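Local coordinates for protein (5-formylfuran-3-yl)methyl phosphate transaminase (Methanococcus jannaschii, PDB 2Z61) that transfers an amino group from alanine to a furancarboxaldehyde phosphate, using pyridoxal 5'-phosphate, to make the precursor of the furan moiety of methanofuran, at residues Y79-A85 / C201-E206; F104-S108 / A243-Q248; F142-E148 / E174-F178; P163-G168 / I304-F310; E209-K213 / V234-D238. All blocks are in the same frame, centred on the assembly; numbering follows the deposited sequence.

In the fold
Contacts 1, 2, 3 and 5 surround the mixed seven-stranded sheet of the large domain, whereas contact 4 lies nearest the chain's centre, where the loop after strand 155-161 meets strand 308-309 beside the cofactor. Contacts 1 and 5, about 13 Å apart between centres, touch through Ile205 and Leu211. Contact 5 also touches contact 2, Val234 on Ile244; strand 232-235 is followed by helix 238-251. Contact 3 lies by strands 136-140 and 155-161, about 27 Å from contact 2 between centres. Along the chain contact 3 is nested within contacts 1 and 2, and contact 5 within contacts 2 and 4, while contacts 1, 2 and 4 cross one another, so distant sequence is interleaved in one subunit.

Contact 1: residues Y79-A85 / C201-E206; sequences YKDKYKA and CYSAIE
Tyr83 lays its ring against the loop 201-206, where it meets Ser203, Ile205, Glu206 and the carbonyl of Cys201. Above one face, toward the rim, stand Ile205 CG2, 4.0 Å from Tyr83 CG, and the Ser203 hydroxyl. Ser203 CB comes closer still, 3.4 Å from Tyr83 CE2, while CG of Lys82 backs the opposite face. Glu206 approaches in the ring plane, OE2 lying 3.5 Å from Tyr83 CD2, with carboxylate and ring 77° apart; an acceptor here faces the slightly positive C-H rim. The other oxygen, OE1, takes the N-H of Ser203 at 3.0 Å from above the carboxylate plane, which holds the acid beside the ring.

Tyr83 is the first residue beyond the helical part of 69-82, and the loop belongs to the connection between strands 185-189 and 214-219, so the contact packs a helix end onto a sheet connection in the large domain of the aminotransferase. Glu190 binds the Ser203 hydroxyl and the backbone N of Ala204, which helps to fix the loop.

Ile205 suits its place because its two branches serve different partners. With CG1 anti to the backbone N (chi1 -169°), that branch presses on Ala85, CG1 to CB 3.2 Å, tighter than ordinary van der Waals contact, and CG2 is left to face Tyr83 and the edge of the Tyr79 ring. At the far end, the extended chain of Lys82 passes Tyr83 and brings only CE and NZ up to Cys201, with NZ 3.5 Å from SG.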
# COMPACT_ATOMS: atom_id res chain seq x y z
N TYR A 79 13.66 11.31 17.30
CA TYR A 79 15.04 11.05 16.91
C TYR A 79 16.04 12.01 17.53
O TYR A 79 17.19 11.65 17.77
CB TYR A 79 15.18 11.05 15.39
CG TYR A 79 14.76 9.72 14.77
CD1 TYR A 79 13.42 9.33 14.77
CD2 TYR A 79 15.71 8.84 14.28
CE1 TYR A 79 13.03 8.08 14.29
CE2 TYR A 79 15.33 7.58 13.79
CZ TYR A 79 13.99 7.21 13.81
OH TYR A 79 13.62 5.98 13.34
N LYS A 80 15.61 13.24 17.77
CA LYS A 80 16.49 14.23 18.38
C LYS A 80 16.67 13.92 19.87
O LYS A 80 17.64 14.36 20.48
CB LYS A 80 15.92 15.64 18.20
CG LYS A 80 15.72 16.06 16.74
CD LYS A 80 15.55 17.57 16.59
CE LYS A 80 14.41 18.13 17.44
NZ LYS A 80 13.06 17.70 16.95
N ASP A 81 15.74 13.16 20.44
CA ASP A 81 15.82 12.81 21.85
C ASP A 81 16.49 11.46 22.10
O ASP A 81 17.36 11.35 22.95
CB ASP A 81 14.42 12.79 22.49
CG ASP A 81 13.69 14.12 22.33
OD1 ASP A 81 14.33 15.17 22.52
OD2 ASP A 81 12.48 14.09 22.03
N LYS A 82 16.08 10.43 21.36
CA LYS A 82 16.66 9.11 21.54
C LYS A 82 18.10 9.09 21.03
O LYS A 82 18.95 8.38 21.56
CB LYS A 82 15.82 8.05 20.82
CG LYS A 82 16.24 6.62 21.13
CD LYS A 82 15.37 5.60 20.41
CE LYS A 82 15.79 4.18 20.76
NZ LYS A 82 15.00 3.15 20.02
N TYR A 83 18.35 9.87 19.99
CA TYR A 83 19.68 9.98 19.40
C TYR A 83 19.95 11.47 19.28
O TYR A 83 19.02 12.27 19.30
CB TYR A 83 19.73 9.32 18.02
CG TYR A 83 19.09 7.95 17.96
CD1 TYR A 83 17.72 7.81 17.72
CD2 TYR A 83 19.85 6.80 18.16
CE1 TYR A 83 17.12 6.56 17.69
CE2 TYR A 83 19.26 5.54 18.12
CZ TYR A 83 17.89 5.43 17.89
OH TYR A 83 17.30 4.19 17.84
N LYS A 84 21.21 11.86 19.17
CA LYS A 84 21.51 13.28 19.05
C LYS A 84 21.45 13.73 17.60
O LYS A 84 22.17 14.64 17.19
CB LYS A 84 22.88 13.59 19.64
CG LYS A 84 22.90 13.62 21.17
CD LYS A 84 24.24 14.09 21.71
CE LYS A 84 24.23 14.17 23.23
NZ LYS A 84 25.56 14.54 23.79
N ALA A 85 20.57 13.10 16.83
CA ALA A 85 20.42 13.43 15.42
C ALA A 85 19.21 14.32 15.18
O ALA A 85 18.09 13.98 15.58
CB ALA A 85 20.31 12.16 14.60
N CYS A 201 20.06 0.58 21.72
CA CYS A 201 19.41 0.60 20.41
C CYS A 201 20.35 1.30 19.42
O CYS A 201 20.69 2.47 19.61
CB CYS A 201 18.07 1.35 20.48
SG CYS A 201 16.77 0.51 21.42
N TYR A 202 20.75 0.59 18.38
CA TYR A 202 21.66 1.12 17.37
C TYR A 202 20.93 1.50 16.08
O TYR A 202 20.41 0.63 15.39
CB TYR A 202 22.74 0.09 17.06
CG TYR A 202 24.15 0.51 17.44
CD1 TYR A 202 25.20 -0.41 17.40
CD2 TYR A 202 24.43 1.83 17.82
CE1 TYR A 202 26.50 -0.03 17.74
CE2 TYR A 202 25.73 2.21 18.15
CZ TYR A 202 26.75 1.28 18.11
OH TYR A 202 28.04 1.65 18.45
N SER A 203 20.92 2.79 15.77
CA SER A 203 20.28 3.29 14.56
C SER A 203 21.33 3.76 13.54
O SER A 203 22.42 4.19 13.93
CB SER A 203 19.35 4.46 14.91
OG SER A 203 18.82 5.09 13.76
N ALA A 204 21.01 3.66 12.26
CA ALA A 204 21.95 4.06 11.21
C ALA A 204 22.15 5.57 11.23
O ALA A 204 23.19 6.06 10.78
CB ALA A 204 21.44 3.64 9.84
N ILE A 205 21.15 6.29 11.74
CA ILE A 205 21.21 7.75 11.83
C ILE A 205 22.46 8.17 12.61
O ILE A 205 22.96 9.27 12.44
CB ILE A 205 19.93 8.32 12.54
CG1 ILE A 205 19.86 9.84 12.38
CG2 ILE A 205 19.96 8.00 14.02
CD1 ILE A 205 19.46 10.30 11.00
N GLU A 206 22.98 7.27 13.44
CA GLU A 206 24.17 7.55 14.23
C GLU A 206 25.47 7.55 13.42
O GLU A 206 26.47 8.10 13.87
CB GLU A 206 24.27 6.55 15.39
CG GLU A 206 23.15 6.73 16.42
CD GLU A 206 23.11 5.63 17.46
OE1 GLU A 206 22.98 4.45 17.09
OE2 GLU A 206 23.20 5.95 18.67

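Contact 2: residues F104-S108 / A243-Q248; sequences FALSS and AILKLQ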
# COMPACT_ATOMS: atom_id res chain seq x y z
N PHE A 104 9.39 1.19 -1.84
CA PHE A 104 9.58 2.51 -2.43
C PHE A 104 11.05 2.94 -2.36
O PHE A 104 11.55 3.59 -3.28
CB PHE A 104 8.71 3.54 -1.70
CG PHE A 104 7.24 3.41 -1.96
CD1 PHE A 104 6.32 4.15 -1.22
CD2 PHE A 104 6.76 2.57 -2.96
CE1 PHE A 104 4.94 4.06 -1.47
CE2 PHE A 104 5.39 2.47 -3.23
CZ PHE A 104 4.48 3.22 -2.48
N ALA A 105 11.73 2.58 -1.27
CA ALA A 105 13.14 2.93 -1.09
C ALA A 105 13.99 2.29 -2.19
O ALA A 105 14.75 2.98 -2.87
CB ALA A 105 13.63 2.48 0.29
N LEU A 106 13.84 0.98 -2.35
CA LEU A 106 14.57 0.24 -3.38
C LEU A 106 14.26 0.79 -4.78
O LEU A 106 15.17 0.97 -5.60
CB LEU A 106 14.23 -1.25 -3.31
CG LEU A 106 14.85 -2.08 -2.17
CD1 LEU A 106 14.18 -3.44 -2.08
CD2 LEU A 106 16.35 -2.24 -2.40
N SER A 107 12.99 1.09 -5.04
CA SER A 107 12.58 1.61 -6.36
C SER A 107 13.28 2.89 -6.77
O SER A 107 13.63 3.08 -7.93
CB SER A 107 11.07 1.87 -6.40
OG SER A 107 10.32 0.68 -6.21
N SER A 108 13.48 3.79 -5.80
CA SER A 108 14.09 5.08 -6.08
C SER A 108 15.58 5.09 -6.40
O SER A 108 16.08 6.09 -6.90
CB SER A 108 13.82 6.04 -4.92
OG SER A 108 14.45 5.59 -3.73
N ALA A 243 11.66 11.69 -4.27
CA ALA A 243 11.42 10.62 -5.21
C ALA A 243 10.38 9.64 -4.67
O ALA A 243 9.50 9.19 -5.39
CB ALA A 243 12.73 9.88 -5.51
N ILE A 244 10.51 9.31 -3.39
CA ILE A 244 9.58 8.39 -2.74
C ILE A 244 8.18 9.01 -2.70
O ILE A 244 7.19 8.29 -2.77
CB ILE A 244 10.07 8.02 -1.31
CG1 ILE A 244 11.31 7.12 -1.43
CG2 ILE A 244 8.98 7.29 -0.53
CD1 ILE A 244 11.84 6.60 -0.13
N LEU A 245 8.11 10.33 -2.62
CA LEU A 245 6.83 11.02 -2.59
C LEU A 245 6.06 10.81 -3.90
O LEU A 245 4.85 10.57 -3.88
CB LEU A 245 7.03 12.52 -2.36
CG LEU A 245 5.77 13.39 -2.28
CD1 LEU A 245 4.78 12.78 -1.29
CD2 LEU A 245 6.15 14.80 -1.85
N LYS A 246 6.76 10.90 -5.02
CA LYS A 246 6.15 10.69 -6.33
C LYS A 246 5.57 9.29 -6.41
O LYS A 246 4.47 9.09 -6.92
CB LYS A 246 7.18 10.91 -7.44
CG LYS A 246 7.79 12.30 -7.44
CD LYS A 246 9.07 12.36 -8.26
CE LYS A 246 8.83 11.91 -9.69
NZ LYS A 246 7.96 12.86 -10.44
N LEU A 247 6.32 8.31 -5.91
CA LEU A 247 5.86 6.93 -5.92
C LEU A 247 4.61 6.81 -5.04
O LEU A 247 3.63 6.16 -5.42
CB LEU A 247 6.95 6.00 -5.39
CG LEU A 247 8.17 5.78 -6.29
CD1 LEU A 247 9.24 5.05 -5.53
CD2 LEU A 247 7.76 4.99 -7.54
N GLN A 248 4.66 7.44 -3.87
CA GLN A 248 3.54 7.41 -2.93
C GLN A 248 2.29 8.08 -3.48
O GLN A 248 1.18 7.56 -3.32
CB GLN A 248 3.95 8.08 -1.61
CG GLN A 248 2.78 8.32 -0.64
CD GLN A 248 2.87 7.45 0.60
OE1 GLN A 248 3.03 6.24 0.52
NE2 GLN A 248 2.74 8.07 1.76
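Phe104 and Leu247 each carry CG anti to their own carbonyl carbon (chi1 -71° in both), and these torsions bring the phenyl ring of one helix beneath the side chain of the other. CB of Leu247 stands over a face of the Phe104 ring, 4.3 Å from its centroid and 13° off the normal, a CH-pi contact. Further out, Leu247 CD1 drops onto the backbone of the facing helix, 3.5 Å from Phe104 O, and also touches CB of Ser107.

Gln248 meets the same ring at its edge: OE1 lies in the ring plane, 3.5 Å from Phe104 CE1, and the amide stands almost perpendicular to the ring. Its NE2 is bound to the carbonyls of Ile94 and Ser65, which fix which end of the amide faces the phenylalanine. Ile244 fills the inner side with two branches, CG2 lying 3.9 Å from Phe104 CB and CD1 reaching 4.0 Å from Ala105 CA.

Small residues suit the far end, where Ser108 CB and Ala243 CB are 4.0 Å apart. The Ser108 hydroxyl turns back to donate to Ala105 O at 2.8 Å, a bond that satisfies it within its own helix in this buried place. Leu6 of the second subunit packs on Ala243 and Leu247, carrying the apolar core into the dimer interface.

The helix segments cross at 118°, and Ala105 and Ile244 also touch strands 214-219 and 92-95 respectively, an arrangement of the helical layer on the sheet in the large domain of fold-type I pyridoxal phosphate enzymes.

Contact 3: residues F142-E148 / E174-F178; sequences FTVESLE and EIYEF
Phe178 and Ile175 join helix 173-182 to the start of helix 144-150 in an apolar helix-helix contact above the sheet. The two helices follow parallel strands 155-161 and 136-140 in the beta-alpha-beta layout of the large domain, and their short segments lie 28° from parallel, with axes 10.7 Å apart.

Phe178 has CG anti to its backbone N (chi1 -178°), which sends the ring across to the first turn of the other helix. Leu147 CB lies 3.7 Å from CE2 of that ring, and Glu148 CG is 3.4 Å from CZ. Val144 contributes CG1 at the CD1 corner, 4.2 Å away, while its carbonyl oxygen stands over a face.

Ile175 works deeper, toward the sheet. Its CG1 meets Phe142 O at 3.4 Å, and its CG2 meets Leu147 CD1 at 4.0 Å; both Ile175 and Phe142 go on to touch strand 155-161. Were Phe178 cut back to an alanine, Val144, Leu147 and Glu148 would probably face a gap toward helix 173-182, and the two helices would be joined mainly through Ile175.

Thus the contact depends on fit and on the removal of carbon from water. Even the glutamate at its margin serves this end, since Glu148 lends its CG methylene to the partly exposed ring and, being an exposed residue, probably need not bury its carboxylate.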
# COMPACT_ATOMS: atom_id res chain seq x y z
N PHE A 142 27.44 -11.29 7.21
CA PHE A 142 27.72 -9.89 7.48
C PHE A 142 28.98 -9.69 8.31
O PHE A 142 28.94 -9.19 9.44
CB PHE A 142 26.50 -9.21 8.13
CG PHE A 142 25.54 -8.60 7.12
CD1 PHE A 142 25.63 -8.94 5.77
CD2 PHE A 142 24.57 -7.68 7.51
CE1 PHE A 142 24.77 -8.37 4.83
CE2 PHE A 142 23.71 -7.10 6.57
CZ PHE A 142 23.81 -7.45 5.23
N THR A 143 30.11 -10.09 7.74
CA THR A 143 31.42 -9.93 8.36
C THR A 143 32.19 -9.03 7.40
O THR A 143 31.88 -8.97 6.21
CB THR A 143 32.18 -11.27 8.50
OG1 THR A 143 32.50 -11.79 7.21
CG2 THR A 143 31.36 -12.29 9.27
N VAL A 144 33.19 -8.33 7.94
CA VAL A 144 33.99 -7.42 7.14
C VAL A 144 34.65 -8.13 5.95
O VAL A 144 34.64 -7.61 4.84
CB VAL A 144 35.08 -6.76 8.01
CG1 VAL A 144 35.96 -5.84 7.16
CG2 VAL A 144 34.43 -5.98 9.13
N GLU A 145 35.21 -9.31 6.20
CA GLU A 145 35.89 -10.06 5.15
C GLU A 145 34.96 -10.47 4.01
O GLU A 145 35.27 -10.26 2.84
CB GLU A 145 36.56 -11.30 5.73
CG GLU A 145 37.51 -11.98 4.76
CD GLU A 145 38.31 -13.09 5.42
OE1 GLU A 145 38.89 -12.84 6.49
OE2 GLU A 145 38.35 -14.20 4.85
N SER A 146 33.83 -11.08 4.35
CA SER A 146 32.88 -11.52 3.34
C SER A 146 32.26 -10.37 2.55
O SER A 146 31.98 -10.51 1.36
CB SER A 146 31.79 -12.37 3.98
OG SER A 146 31.30 -11.75 5.15
N LEU A 147 32.03 -9.24 3.21
CA LEU A 147 31.46 -8.09 2.52
C LEU A 147 32.47 -7.56 1.50
O LEU A 147 32.09 -7.12 0.42
CB LEU A 147 31.09 -6.99 3.51
CG LEU A 147 29.86 -7.23 4.40
CD1 LEU A 147 29.65 -6.03 5.31
CD2 LEU A 147 28.62 -7.46 3.53
N GLU A 148 33.76 -7.61 1.84
CA GLU A 148 34.80 -7.15 0.93
C GLU A 148 34.82 -8.03 -0.31
O GLU A 148 34.90 -7.53 -1.43
CB GLU A 148 36.18 -7.19 1.61
CG GLU A 148 36.28 -6.28 2.83
CD GLU A 148 37.63 -6.34 3.52
OE1 GLU A 148 38.08 -7.46 3.84
OE2 GLU A 148 38.23 -5.27 3.74
N GLU A 174 30.88 -2.11 13.28
CA GLU A 174 31.82 -2.23 12.16
C GLU A 174 31.17 -2.45 10.80
O GLU A 174 31.65 -1.93 9.79
CB GLU A 174 32.81 -3.37 12.43
CG GLU A 174 33.73 -3.10 13.60
CD GLU A 174 34.73 -4.22 13.83
OE1 GLU A 174 35.58 -4.08 14.73
OE2 GLU A 174 34.65 -5.24 13.10
N ILE A 175 30.09 -3.22 10.75
CA ILE A 175 29.41 -3.46 9.49
C ILE A 175 28.89 -2.14 8.93
O ILE A 175 29.02 -1.87 7.73
CB ILE A 175 28.22 -4.44 9.65
CG1 ILE A 175 28.73 -5.84 10.01
CG2 ILE A 175 27.46 -4.54 8.34
CD1 ILE A 175 29.45 -5.92 11.33
N TYR A 176 28.30 -1.31 9.79
CA TYR A 176 27.81 -0.01 9.34
C TYR A 176 28.96 0.85 8.84
O TYR A 176 28.88 1.45 7.78
CB TYR A 176 27.10 0.73 10.48
CG TYR A 176 25.77 0.13 10.89
CD1 TYR A 176 25.70 -0.82 11.90
CD2 TYR A 176 24.59 0.50 10.24
CE1 TYR A 176 24.49 -1.39 12.26
CE2 TYR A 176 23.38 -0.08 10.59
CZ TYR A 176 23.34 -1.02 11.60
OH TYR A 176 22.15 -1.61 11.95
N GLU A 177 30.04 0.89 9.62
CA GLU A 177 31.23 1.67 9.27
C GLU A 177 31.82 1.24 7.94
O GLU A 177 32.18 2.07 7.11
CB GLU A 177 32.27 1.55 10.39
CG GLU A 177 31.89 2.34 11.64
CD GLU A 177 32.53 1.80 12.92
OE1 GLU A 177 32.46 2.50 13.95
OE2 GLU A 177 33.09 0.68 12.89
N PHE A 178 31.91 -0.07 7.72
CA PHE A 178 32.44 -0.57 6.46
C PHE A 178 31.53 -0.15 5.30
O PHE A 178 32.01 0.33 4.27
CB PHE A 178 32.53 -2.10 6.47
CG PHE A 178 33.11 -2.68 5.21
CD1 PHE A 178 34.48 -2.63 4.98
CD2 PHE A 178 32.29 -3.22 4.24
CE1 PHE A 178 35.02 -3.11 3.79
CE2 PHE A 178 32.82 -3.71 3.04
CZ PHE A 178 34.19 -3.65 2.82

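Contact 4: residues P163-G168 / I304-F310; sequences PSNPLG and IGAYYVF
Gly168 turns into the left-handed region (phi 79°) and points its carbonyl at the other segment, where O accepts the N-H of Gly305 at 2.9 Å, with a second, weak bond from Ile304 N. Glycine suits both ends: a CB on Gly168 would strike Tyr308 O as well as the carbonyl before it, and one on Gly305 would collide with Pro163 CB. Cis peptides before Pro163 and Pro166 fold the loop so that Pro163, Asn165 and Pro166 lie against 305-310.

Asn165 lies over the Tyr308 ring, CB coming 3.5 Å from CE2 and OD1 standing off the face near the rim, the amide tilted 34° from the ring. Tyr307 backs the opposite face. The amide is held from beyond: ND2 binds O3 of the pyridoxal phosphate carried by Lys222, and OD1 takes a bond from Arg347; the Tyr308 ring thus packs against a residue that binds the cofactor. Tyr308 OH in turn pairs with Tyr192 OH.

Pro166 packs on the Phe310 ring in a CH-pi contact, CB 4.1 Å from the centroid, while Leu167 CD2 comes 3.5 Å from Phe310 CD2. Behind them a water bridges the backbones, donating to Leu167 O at 3.0 Å and accepting from Phe310 N at 2.9 Å.

The loop thus runs from the end of strand 155-161 in the large-domain sheet toward helix 173-182, and is met by strand 308-309, which pairs with antiparallel strand 346-349 and has Val309 turned onto helix 269-295.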
# COMPACT_ATOMS: atom_id res chain seq x y z
N PRO A 163 17.44 -4.98 14.96
CA PRO A 163 17.71 -6.42 15.04
C PRO A 163 17.09 -7.14 13.85
O PRO A 163 16.10 -6.66 13.27
CB PRO A 163 17.09 -6.82 16.39
CG PRO A 163 16.05 -5.79 16.63
CD PRO A 163 16.70 -4.51 16.14
N SER A 164 17.65 -8.28 13.48
CA SER A 164 17.19 -9.04 12.32
C SER A 164 16.11 -10.08 12.50
O SER A 164 15.92 -10.67 13.56
CB SER A 164 18.32 -9.88 11.75
OG SER A 164 18.64 -10.93 12.64
N ASN A 165 15.34 -10.21 11.53
CA ASN A 165 14.43 -11.32 11.39
C ASN A 165 15.06 -12.13 10.44
O ASN A 165 15.20 -11.43 9.48
CB ASN A 165 13.01 -10.81 11.11
CG ASN A 165 12.16 -11.81 10.35
OD1 ASN A 165 12.27 -13.02 10.56
ND2 ASN A 165 11.31 -11.30 9.47
N PRO A 166 15.38 -13.40 10.52
CA PRO A 166 15.15 -14.37 11.53
C PRO A 166 16.13 -14.46 12.72
O PRO A 166 15.74 -15.18 13.75
CB PRO A 166 15.30 -15.67 10.73
CG PRO A 166 16.36 -15.36 9.75
CD PRO A 166 16.26 -13.89 9.46
N LEU A 167 17.32 -13.91 12.75
CA LEU A 167 18.29 -14.09 13.83
C LEU A 167 18.00 -13.53 15.22
O LEU A 167 18.36 -14.15 16.21
CB LEU A 167 19.65 -13.57 13.35
CG LEU A 167 20.19 -14.28 12.10
CD1 LEU A 167 21.40 -13.54 11.55
CD2 LEU A 167 20.55 -15.71 12.45
N GLY A 168 17.37 -12.36 15.30
CA GLY A 168 17.10 -11.79 16.61
C GLY A 168 18.34 -11.13 17.18
O GLY A 168 18.40 -10.78 18.35
N ILE A 304 19.35 -10.92 21.08
CA ILE A 304 18.90 -9.96 22.08
C ILE A 304 17.83 -8.97 21.61
O ILE A 304 17.59 -7.96 22.29
CB ILE A 304 20.09 -9.14 22.64
CG1 ILE A 304 20.78 -8.40 21.49
CG2 ILE A 304 21.08 -10.07 23.35
CD1 ILE A 304 21.95 -7.53 21.91
N GLY A 305 17.20 -9.23 20.47
CA GLY A 305 16.19 -8.31 19.97
C GLY A 305 15.04 -8.96 19.22
O GLY A 305 15.03 -10.17 19.00
N ALA A 306 14.08 -8.14 18.82
CA ALA A 306 12.91 -8.63 18.10
C ALA A 306 12.26 -9.69 18.99
O ALA A 306 12.23 -9.54 20.21
CB ALA A 306 13.32 -9.24 16.75
N TYR A 307 11.72 -10.75 18.41
CA TYR A 307 11.12 -11.81 19.21
C TYR A 307 11.34 -13.17 18.55
O TYR A 307 10.45 -14.02 18.53
CB TYR A 307 9.63 -11.53 19.48
CG TYR A 307 8.85 -10.96 18.31
CD1 TYR A 307 8.51 -11.75 17.20
CD2 TYR A 307 8.41 -9.63 18.34
CE1 TYR A 307 7.75 -11.22 16.15
CE2 TYR A 307 7.65 -9.10 17.29
CZ TYR A 307 7.33 -9.90 16.20
OH TYR A 307 6.59 -9.37 15.17
N TYR A 308 12.54 -13.35 18.03
CA TYR A 308 12.92 -14.58 17.36
C TYR A 308 14.25 -15.13 17.87
O TYR A 308 15.11 -14.38 18.34
CB TYR A 308 13.08 -14.34 15.85
CG TYR A 308 11.95 -13.58 15.20
CD1 TYR A 308 10.68 -14.13 15.07
CD2 TYR A 308 12.18 -12.32 14.64
CE1 TYR A 308 9.66 -13.44 14.40
CE2 TYR A 308 11.18 -11.62 13.97
CZ TYR A 308 9.92 -12.19 13.85
OH TYR A 308 8.94 -11.52 13.16
N VAL A 309 14.40 -16.44 17.78
CA VAL A 309 15.63 -17.14 18.14
C VAL A 309 15.82 -18.09 16.96
O VAL A 309 14.87 -18.74 16.52
CB VAL A 309 15.48 -17.91 19.47
CG1 VAL A 309 16.79 -18.60 19.80
CG2 VAL A 309 15.12 -16.95 20.60
N PHE A 310 17.04 -18.14 16.43
CA PHE A 310 17.34 -18.95 15.25
C PHE A 310 18.43 -19.99 15.55
O PHE A 310 19.56 -19.87 15.09
CB PHE A 310 17.79 -18.01 14.13
CG PHE A 310 17.67 -18.58 12.75
CD1 PHE A 310 16.42 -18.94 12.24
CD2 PHE A 310 18.78 -18.71 11.94
CE1 PHE A 310 16.29 -19.41 10.93
CE2 PHE A 310 18.67 -19.18 10.63
CZ PHE A 310 17.42 -19.53 10.13
O HOH W 1 19.46 -16.76 17.05

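Contact 5: residues E209-K213 / V234-D238; sequences ENLEK and VISND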
# COMPACT_ATOMS: atom_id res chain seq x y z
N GLU A 209 24.34 11.07 10.05
CA GLU A 209 23.36 12.02 10.56
C GLU A 209 22.74 12.95 9.52
O GLU A 209 21.72 13.58 9.79
CB GLU A 209 23.97 12.84 11.69
CG GLU A 209 24.42 11.99 12.87
CD GLU A 209 25.08 12.79 13.97
OE1 GLU A 209 26.04 13.53 13.67
OE2 GLU A 209 24.63 12.69 15.13
N ASN A 210 23.35 13.05 8.35
CA ASN A 210 22.82 13.90 7.29
C ASN A 210 22.09 13.07 6.25
O ASN A 210 21.64 13.59 5.23
CB ASN A 210 23.93 14.71 6.62
CG ASN A 210 24.50 15.77 7.53
OD1 ASN A 210 23.76 16.61 8.06
ND2 ASN A 210 25.81 15.76 7.71
N LEU A 211 21.97 11.77 6.51
CA LEU A 211 21.29 10.86 5.61
C LEU A 211 21.74 11.08 4.17
O LEU A 211 20.93 11.12 3.25
CB LEU A 211 19.78 11.06 5.71
CG LEU A 211 19.24 10.99 7.14
CD1 LEU A 211 17.88 11.66 7.22
CD2 LEU A 211 19.18 9.54 7.59
N GLU A 212 23.05 11.24 4.00
CA GLU A 212 23.65 11.47 2.70
C GLU A 212 23.53 10.23 1.83
O GLU A 212 23.26 10.32 0.63
CB GLU A 212 25.13 11.83 2.85
CG GLU A 212 25.38 13.11 3.62
CD GLU A 212 26.86 13.40 3.82
OE1 GLU A 212 27.18 14.43 4.45
OE2 GLU A 212 27.70 12.60 3.34
N LYS A 213 23.74 9.06 2.43
CA LYS A 213 23.67 7.82 1.68
C LYS A 213 22.88 6.72 2.39
O LYS A 213 23.08 5.53 2.14
CB LYS A 213 25.08 7.33 1.36
CG LYS A 213 25.98 7.17 2.58
CD LYS A 213 27.44 6.97 2.18
CE LYS A 213 27.59 5.91 1.10
NZ LYS A 213 29.00 5.76 0.64
N VAL A 234 9.54 6.44 6.30
CA VAL A 234 10.87 6.38 5.73
C VAL A 234 11.57 7.72 5.96
O VAL A 234 10.94 8.77 5.86
CB VAL A 234 10.81 6.07 4.22
CG1 VAL A 234 12.21 5.95 3.64
CG2 VAL A 234 10.04 4.78 3.99
N ILE A 235 12.86 7.67 6.27
CA ILE A 235 13.63 8.89 6.50
C ILE A 235 14.88 8.87 5.63
O ILE A 235 15.56 7.85 5.53
CB ILE A 235 14.05 9.02 7.97
CG1 ILE A 235 12.81 9.02 8.87
CG2 ILE A 235 14.84 10.31 8.16
CD1 ILE A 235 13.12 8.96 10.36
N SER A 236 15.17 9.99 4.98
CA SER A 236 16.35 10.11 4.13
C SER A 236 16.57 11.57 3.73
O SER A 236 15.93 12.46 4.28
CB SER A 236 16.17 9.24 2.88
OG SER A 236 17.32 9.27 2.06
N ASN A 237 17.48 11.82 2.79
CA ASN A 237 17.74 13.19 2.35
C ASN A 237 16.67 13.67 1.37
O ASN A 237 15.86 12.89 0.88
CB ASN A 237 19.14 13.30 1.71
CG ASN A 237 19.27 12.47 0.45
OD1 ASN A 237 18.58 12.71 -0.54
ND2 ASN A 237 20.16 11.48 0.48
N ASP A 238 16.68 14.97 1.09
CA ASP A 238 15.70 15.60 0.20
C ASP A 238 15.46 14.92 -1.14
O ASP A 238 14.31 14.65 -1.50
CB ASP A 238 16.09 17.06 -0.06
CG ASP A 238 16.09 17.90 1.20
OD1 ASP A 238 15.03 17.99 1.87
OD2 ASP A 238 17.15 18.48 1.52
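Asn237 ND2 donates to Leu211 O at 2.9 Å, a fairly straight bond (153° at the hydrogen) that lies in the carbonyl plane and close to the amide's own plane. The other end of the amide is also occupied: OD1 accepts the N-H of Ile240, making Asn237 the N-cap of helix 238-251. Having CG between the backbone N and the carbonyl carbon (chi1 64°) lets one flat group serve both, which is why asparagine, with a donor and an acceptor, fits here. A leucine in its place would probably leave the Leu211 carbonyl and the first turn of the helix without their mates.

Beside this bond, Leu211 points its side chain inward. CD1 presses on Ile235 CG2 at 3.5 Å, a tight contact, and lies 3.6 Å from Ser236 O. Leu211 itself has a positive phi, turning the chain so that both side chain and carbonyl face the other segment. Asp208 steadies this turn by accepting the N-H groups of Glu212 and Lys213.

The turn leads into strand 214-219, which runs antiparallel to strand 232-235 in the large-domain sheet; Ser236 OG binds Thr214 O in the short link between strand 232-235 and helix 238-251.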